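Side-chain contacts in uncharacterized sugar kinase PH1459 (Pyrococcus horikoshii, PDB 3EWM), which binds ATP and probably phosphorylates a sugar, perhaps fructose, as a member of the PfkB carbohydrate kinase family: residues 128-132 / 133-137; 142-145 / 146-150; 161-165 / 166-170. All coordinates share one frame; numbering follows the deposited sequence.

Interaction 1 (128-132 / 133-137); sequences VNFGS and VILAR
The carbonyl oxygen of Ser132 accepts the backbone N-H of Leu135, with O and N 2.9 Å apart. The bond is bent, 139° at the hydrogen, and the donor stands well above the carbonyl plane, as is usual where a chain closes i to i+3. A second such bond follows directly, from Ala136 N to Val133 O at 3.0 Å, and the two form overlapping i to i+3 turns that bend the chain as it leaves strand 127-131 of the central, largely parallel sheet. On one side of the turn Ile134 places CG2 between its backbone N and carbonyl carbon (chi1 -170° for CG1), and this methyl group rests against Gly131 O at 3.3 Å. Leu135 reaches back over the strand end instead. Its CB lies 3.2 Å from Ser132 O, and its CD1 meets the edge of the Phe130 ring, near the ring plane, at 4.2 Å from CE1. Helix 172-185 and Phe159 of the adjoining strand cover this apolar patch. Replacing Leu135 with alanine would probably leave that ring edge without its aliphatic neighbour and open a gap facing Phe159 and Ser182. Ser132 turns its hydroxyl the other way, where OG is hydrogen-bonded to Val161 O of the next strand's exit. Beyond the turn, Arg137 curls back on its own chain: NH1 donates to Ala136 O at 2.8 Å, with the oxygen lying in the guanidinium plane, while NE of the same group forms a salt bridge with Asp105.

Interaction 2 (142-145 / 146-150); sequences ETVM and KVIKK
Glu142 O receives two donors, the backbone N of Lys146 at 3.0 Å and water 1 at 2.6 Å. The same water accepts from Lys146 NZ at 2.8 Å, so the lysine's ammonium group is tied back to the carbonyl four residues earlier. The route is made possible by the lysine chain, which runs straight as far as CE and then bends at its last torsion (chi4 67°); its CG passes 3.3 Å from Glu142 O on the way. Glu142 OE2 stays 5.0 Å from Lys146 NZ, too far for contact, though the opposite charges probably attract weakly. Two residues further on, Val144 and Ile148 lie side by side and point the same way, CG1 to CG1 at 4.2 Å. Between their backbones Ile148 N donates to Val144 O in an almost straight bond, 175° at the hydrogen. Thr143 O to Val147 N and Met145 O to Lys149 N complete the i to i+4 ladder of helix 140-151, the connection between parallel strands 127-131 and 156-160 in a beta-alpha-beta unit. Met145, a selenomethionine, bends at both chi2 and chi3, and its CE comes within 4.2 Å of CE of the extended Lys149 side chain. Val144 and Ile148 form the side laid on the sheet, where both pack against Phe130, while the flank of Met145 meets Ser182 and Leu185 of helix 172-185. Elsewhere round the helix, Val147 lies against Ile117 and Trp119, and Lys150 NZ forms a salt bridge with Glu123 of helix 119-124. Thr143 OG1 is hydrogen-bonded to Met112 O, which links the early part of the helix to the loop of Met112.

Interaction 3 (161-165 / 166-170); sequences VNLRL and DLWRG
Arg164 O lies at the edge of the Trp168 indole, near its plane and 3.3 Å from CD1, and the same oxygen accepts the backbone N of Leu167 at 2.8 Å. A second i to i+3 bond, from Trp168 N to Leu165 O, makes the turn a short 3-10 segment. The packed side of the turn holds Leu167 CG 3.9 Å from Arg164 CB, and Leu163, just before it, crosses the indole side chain at about a right angle and brings CD1 to 4.1 Å from Trp168 NE1. Trp168 carries CG opposite its carbonyl carbon (chi1 -62°), which swings the ring back toward residues 163 and 164. There its NE1 donates to water 2, held in the plane of the indole; the water also accepts from Arg164 N at 2.8 Å and donates to Asn162 O, bridging both halves of the loop. The outer side is looser. Asp166 and Arg169 are exposed and meet through charge alone, with Asp166 OD1 3.3 Å from Arg169 NH2 but well out of the guanidinium plane. The whole turn fills the loop between strand 156-160 and helix 172-185: Leu163 and Trp168 pack on Met175 of that helix, Leu165 touches Tyr198 of helix 193-200, and Arg164 and Leu167 reach Phe101 and Leu103, respectively, of strand 100-103 in the smaller sheet.

Overall arrangement
Interactions 1, 2 and 3 follow one another along the chain, spanning the end of strand 127-131 and its turn, helix 140-151, and the loop that leaves strand 156-160. Interaction 1 is the hub. Its centre lies about 10 Å from that of interaction 2 and about 11 Å from that of interaction 3, and it touches both, by apolar packing on the helix and by hydrogen bonds to the loop. Interactions 2 and 3 stay about 8 Å apart at their nearest atoms. The turns after the two neighbouring parallel strands are thus joined directly by hydrogen bonds, and the Arg164 side chain comes within about 8 Å of that of ATP-binding Lys190.

Interaction 1 (128-132 / 133-137)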
# COMPACT_ATOMS: atom_id res chain seq x y z
N VAL A 128 -19.90 7.16 -20.53
CA VAL A 128 -19.32 6.42 -19.41
C VAL A 128 -17.92 5.92 -19.78
O VAL A 128 -17.72 5.25 -20.80
CB VAL A 128 -20.21 5.25 -18.94
CG1 VAL A 128 -19.53 4.43 -17.84
CG2 VAL A 128 -21.54 5.79 -18.43
N ASN A 129 -16.96 6.26 -18.95
CA ASN A 129 -15.57 5.98 -19.23
C ASN A 129 -15.05 4.90 -18.28
O ASN A 129 -15.24 4.97 -17.07
CB ASN A 129 -14.78 7.28 -19.02
CG ASN A 129 -13.32 7.05 -19.01
OD1 ASN A 129 -12.76 6.47 -19.94
ND2 ASN A 129 -12.66 7.49 -17.95
N PHE A 130 -14.41 3.88 -18.85
CA PHE A 130 -13.71 2.88 -18.04
C PHE A 130 -12.40 2.46 -18.69
O PHE A 130 -12.12 2.79 -19.86
CB PHE A 130 -14.65 1.70 -17.67
CG PHE A 130 -14.89 0.72 -18.79
CD1 PHE A 130 -14.50 -0.61 -18.64
CD2 PHE A 130 -15.54 1.11 -19.96
CE1 PHE A 130 -14.75 -1.54 -19.66
CE2 PHE A 130 -15.78 0.19 -20.99
CZ PHE A 130 -15.38 -1.12 -20.84
N GLY A 131 -11.56 1.78 -17.92
CA GLY A 131 -10.23 1.40 -18.36
C GLY A 131 -10.04 -0.04 -17.93
O GLY A 131 -10.90 -0.60 -17.22
N SER A 132 -8.94 -0.63 -18.37
CA SER A 132 -8.74 -2.06 -18.14
C SER A 132 -8.26 -2.42 -16.73
O SER A 132 -8.46 -3.54 -16.28
CB SER A 132 -7.83 -2.66 -19.21
OG SER A 132 -6.48 -2.44 -18.91
N VAL A 133 -7.64 -1.47 -16.04
CA VAL A 133 -7.03 -1.76 -14.75
C VAL A 133 -8.07 -2.29 -13.76
O VAL A 133 -7.84 -3.27 -13.06
CB VAL A 133 -6.28 -0.55 -14.19
CG1 VAL A 133 -5.90 -0.76 -12.74
CG2 VAL A 133 -5.01 -0.26 -15.07
N ILE A 134 -9.24 -1.66 -13.77
CA ILE A 134 -10.30 -2.08 -12.87
C ILE A 134 -10.67 -3.55 -13.10
O ILE A 134 -11.07 -4.25 -12.17
CB ILE A 134 -11.54 -1.16 -12.97
CG1 ILE A 134 -12.51 -1.49 -11.84
CG2 ILE A 134 -12.23 -1.27 -14.32
CD1 ILE A 134 -11.95 -1.23 -10.52
N LEU A 135 -10.48 -4.03 -14.33
CA LEU A 135 -10.93 -5.34 -14.74
C LEU A 135 -9.99 -6.44 -14.27
O LEU A 135 -10.29 -7.63 -14.45
CB LEU A 135 -11.09 -5.40 -16.27
CG LEU A 135 -11.97 -4.32 -16.91
CD1 LEU A 135 -11.94 -4.41 -18.42
CD2 LEU A 135 -13.43 -4.35 -16.35
N ALA A 136 -8.87 -6.06 -13.66
CA ALA A 136 -7.83 -7.01 -13.32
C ALA A 136 -8.25 -7.97 -12.22
O ALA A 136 -7.72 -9.07 -12.14
CB ALA A 136 -6.51 -6.30 -12.97
N ARG A 137 -9.23 -7.57 -11.40
CA ARG A 137 -9.66 -8.39 -10.29
C ARG A 137 -11.16 -8.37 -10.14
O ARG A 137 -11.81 -7.37 -10.41
CB ARG A 137 -9.06 -7.89 -8.97
CG ARG A 137 -7.55 -7.86 -8.92
CD ARG A 137 -6.96 -9.27 -8.78
NE ARG A 137 -5.51 -9.19 -8.69
CZ ARG A 137 -4.69 -9.06 -9.73
NH1 ARG A 137 -5.16 -9.02 -10.98
NH2 ARG A 137 -3.38 -8.97 -9.53

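Interaction 2 (142-145 / 146-150)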
# COMPACT_ATOMS: atom_id res chain seq x y z
N GLU A 142 -16.28 -8.12 -12.81
CA GLU A 142 -17.62 -8.54 -13.19
C GLU A 142 -18.64 -7.42 -13.03
O GLU A 142 -19.50 -7.24 -13.87
CB GLU A 142 -18.02 -9.84 -12.47
CG GLU A 142 -17.38 -11.01 -13.16
CD GLU A 142 -17.49 -12.32 -12.42
OE1 GLU A 142 -16.87 -13.28 -12.93
OE2 GLU A 142 -18.18 -12.40 -11.36
N THR A 143 -18.49 -6.65 -11.94
CA THR A 143 -19.38 -5.57 -11.62
C THR A 143 -19.31 -4.50 -12.72
O THR A 143 -20.35 -4.10 -13.25
CB THR A 143 -19.04 -4.96 -10.25
OG1 THR A 143 -19.30 -5.94 -9.22
CG2 THR A 143 -19.88 -3.70 -9.99
N VAL A 144 -18.09 -4.08 -13.07
CA VAL A 144 -17.91 -3.06 -14.08
C VAL A 144 -18.44 -3.57 -15.41
O VAL A 144 -19.11 -2.82 -16.12
CB VAL A 144 -16.45 -2.57 -14.17
CG1 VAL A 144 -16.21 -1.62 -15.36
CG2 VAL A 144 -16.07 -1.85 -12.88
N MSE A 145 -18.20 -4.84 -15.73
CA MSE A 145 -18.65 -5.36 -17.03
C MSE A 145 -20.17 -5.30 -17.10
O MSE A 145 -20.74 -4.95 -18.12
CB MSE A 145 -18.14 -6.78 -17.29
CG MSE A 145 -16.62 -6.86 -17.56
SE MSE A 145 -16.07 -5.61 -18.97
CE MSE A 145 -16.99 -6.43 -20.44
N LYS A 146 -20.82 -5.63 -15.98
CA LYS A 146 -22.27 -5.49 -15.88
C LYS A 146 -22.76 -4.05 -16.04
O LYS A 146 -23.72 -3.81 -16.74
CB LYS A 146 -22.78 -6.12 -14.59
CG LYS A 146 -22.69 -7.64 -14.68
CD LYS A 146 -23.31 -8.34 -13.50
CE LYS A 146 -23.37 -9.83 -13.80
NZ LYS A 146 -22.00 -10.42 -13.86
N VAL A 147 -22.08 -3.10 -15.41
CA VAL A 147 -22.47 -1.69 -15.56
C VAL A 147 -22.45 -1.27 -17.03
O VAL A 147 -23.43 -0.72 -17.56
CB VAL A 147 -21.57 -0.77 -14.69
CG1 VAL A 147 -21.87 0.69 -14.96
CG2 VAL A 147 -21.75 -1.09 -13.20
N ILE A 148 -21.34 -1.57 -17.69
CA ILE A 148 -21.15 -1.25 -19.09
C ILE A 148 -22.20 -1.93 -19.98
O ILE A 148 -22.81 -1.28 -20.81
CB ILE A 148 -19.71 -1.63 -19.54
CG1 ILE A 148 -18.67 -0.94 -18.64
CG2 ILE A 148 -19.49 -1.30 -21.03
CD1 ILE A 148 -18.83 0.59 -18.46
N LYS A 149 -22.41 -3.23 -19.79
CA LYS A 149 -23.46 -3.94 -20.52
C LYS A 149 -24.84 -3.32 -20.29
O LYS A 149 -25.63 -3.19 -21.22
CB LYS A 149 -23.45 -5.43 -20.18
CG LYS A 149 -22.16 -6.11 -20.63
CD LYS A 149 -22.12 -7.59 -20.34
CE LYS A 149 -20.80 -8.20 -20.86
NZ LYS A 149 -20.43 -9.50 -20.28
N LYS A 150 -25.13 -2.93 -19.05
CA LYS A 150 -26.42 -2.33 -18.71
C LYS A 150 -26.67 -1.03 -19.47
O LYS A 150 -27.79 -0.78 -19.94
CB LYS A 150 -26.50 -2.02 -17.20
CG LYS A 150 -27.88 -1.64 -16.73
CD LYS A 150 -27.83 -0.46 -15.80
CE LYS A 150 -28.15 0.85 -16.47
NZ LYS A 150 -29.63 1.02 -16.62
O HOH W 1 -19.95 -9.33 -15.39

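Interaction 3 (161-165 / 166-170)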
# COMPACT_ATOMS: atom_id res chain seq x y z
N VAL A 161 -7.66 1.25 -23.04
CA VAL A 161 -7.12 -0.10 -22.94
C VAL A 161 -6.12 -0.14 -21.77
O VAL A 161 -6.08 -1.11 -21.01
CB VAL A 161 -6.49 -0.54 -24.29
CG1 VAL A 161 -5.78 -1.86 -24.15
CG2 VAL A 161 -7.59 -0.61 -25.39
N ASN A 162 -5.33 0.92 -21.64
CA ASN A 162 -4.42 1.09 -20.50
C ASN A 162 -3.89 -0.26 -20.00
O ASN A 162 -4.14 -0.66 -18.86
CB ASN A 162 -5.14 1.82 -19.36
CG ASN A 162 -4.20 2.22 -18.24
OD1 ASN A 162 -2.99 2.24 -18.41
ND2 ASN A 162 -4.76 2.53 -17.08
N LEU A 163 -3.17 -0.95 -20.87
CA LEU A 163 -2.84 -2.33 -20.55
C LEU A 163 -1.66 -2.42 -19.60
O LEU A 163 -0.60 -1.86 -19.86
CB LEU A 163 -2.61 -3.15 -21.83
CG LEU A 163 -2.61 -4.66 -21.58
CD1 LEU A 163 -3.74 -5.11 -20.62
CD2 LEU A 163 -2.71 -5.40 -22.90
N ARG A 164 -1.88 -3.14 -18.50
CA ARG A 164 -0.88 -3.35 -17.47
C ARG A 164 -0.71 -4.85 -17.29
O ARG A 164 -1.36 -5.47 -16.45
CB ARG A 164 -1.32 -2.68 -16.15
CG ARG A 164 -1.47 -1.16 -16.24
CD ARG A 164 -0.14 -0.50 -16.61
NE ARG A 164 -0.21 0.97 -16.63
CZ ARG A 164 -0.39 1.71 -17.73
NH1 ARG A 164 -0.55 1.14 -18.93
NH2 ARG A 164 -0.43 3.03 -17.62
N LEU A 165 0.18 -5.43 -18.10
CA LEU A 165 0.42 -6.88 -18.13
C LEU A 165 0.68 -7.49 -16.76
O LEU A 165 0.24 -8.61 -16.49
CB LEU A 165 1.57 -7.22 -19.09
CG LEU A 165 1.32 -7.06 -20.59
CD1 LEU A 165 2.43 -7.76 -21.39
CD2 LEU A 165 -0.05 -7.62 -20.99
N ASP A 166 1.36 -6.75 -15.90
CA ASP A 166 1.69 -7.23 -14.56
C ASP A 166 0.45 -7.50 -13.73
O ASP A 166 0.50 -8.30 -12.79
CB ASP A 166 2.62 -6.25 -13.83
CG ASP A 166 4.02 -6.21 -14.43
OD1 ASP A 166 4.36 -7.11 -15.25
OD2 ASP A 166 4.78 -5.27 -14.09
N LEU A 167 -0.66 -6.86 -14.08
CA LEU A 167 -1.90 -7.05 -13.34
C LEU A 167 -2.64 -8.31 -13.76
O LEU A 167 -3.64 -8.67 -13.15
CB LEU A 167 -2.82 -5.84 -13.46
CG LEU A 167 -2.28 -4.52 -12.90
CD1 LEU A 167 -3.41 -3.49 -12.89
CD2 LEU A 167 -1.71 -4.69 -11.51
N TRP A 168 -2.15 -8.96 -14.80
CA TRP A 168 -2.85 -10.11 -15.35
C TRP A 168 -2.02 -11.38 -15.38
O TRP A 168 -2.36 -12.32 -16.11
CB TRP A 168 -3.32 -9.80 -16.76
CG TRP A 168 -4.28 -8.69 -16.84
CD1 TRP A 168 -4.00 -7.37 -17.05
CD2 TRP A 168 -5.70 -8.80 -16.74
NE1 TRP A 168 -5.17 -6.65 -17.08
CE2 TRP A 168 -6.22 -7.50 -16.89
CE3 TRP A 168 -6.59 -9.87 -16.53
CZ2 TRP A 168 -7.59 -7.24 -16.86
CZ3 TRP A 168 -7.95 -9.61 -16.50
CH2 TRP A 168 -8.44 -8.30 -16.66
N ARG A 169 -0.94 -11.45 -14.62
CA ARG A 169 -0.14 -12.67 -14.69
C ARG A 169 -0.91 -13.86 -14.13
O ARG A 169 -1.61 -13.75 -13.12
CB ARG A 169 1.28 -12.51 -14.12
CG ARG A 169 1.37 -11.90 -12.76
CD ARG A 169 2.79 -12.08 -12.18
NE ARG A 169 3.74 -11.02 -12.56
CZ ARG A 169 3.70 -9.76 -12.13
NH1 ARG A 169 2.73 -9.35 -11.31
NH2 ARG A 169 4.64 -8.89 -12.51
N GLY A 170 -0.81 -14.99 -14.83
CA GLY A 170 -1.58 -16.18 -14.51
C GLY A 170 -3.00 -16.16 -15.05
O GLY A 170 -3.73 -17.16 -14.94
O HOH W 2 -4.48 -3.47 -17.47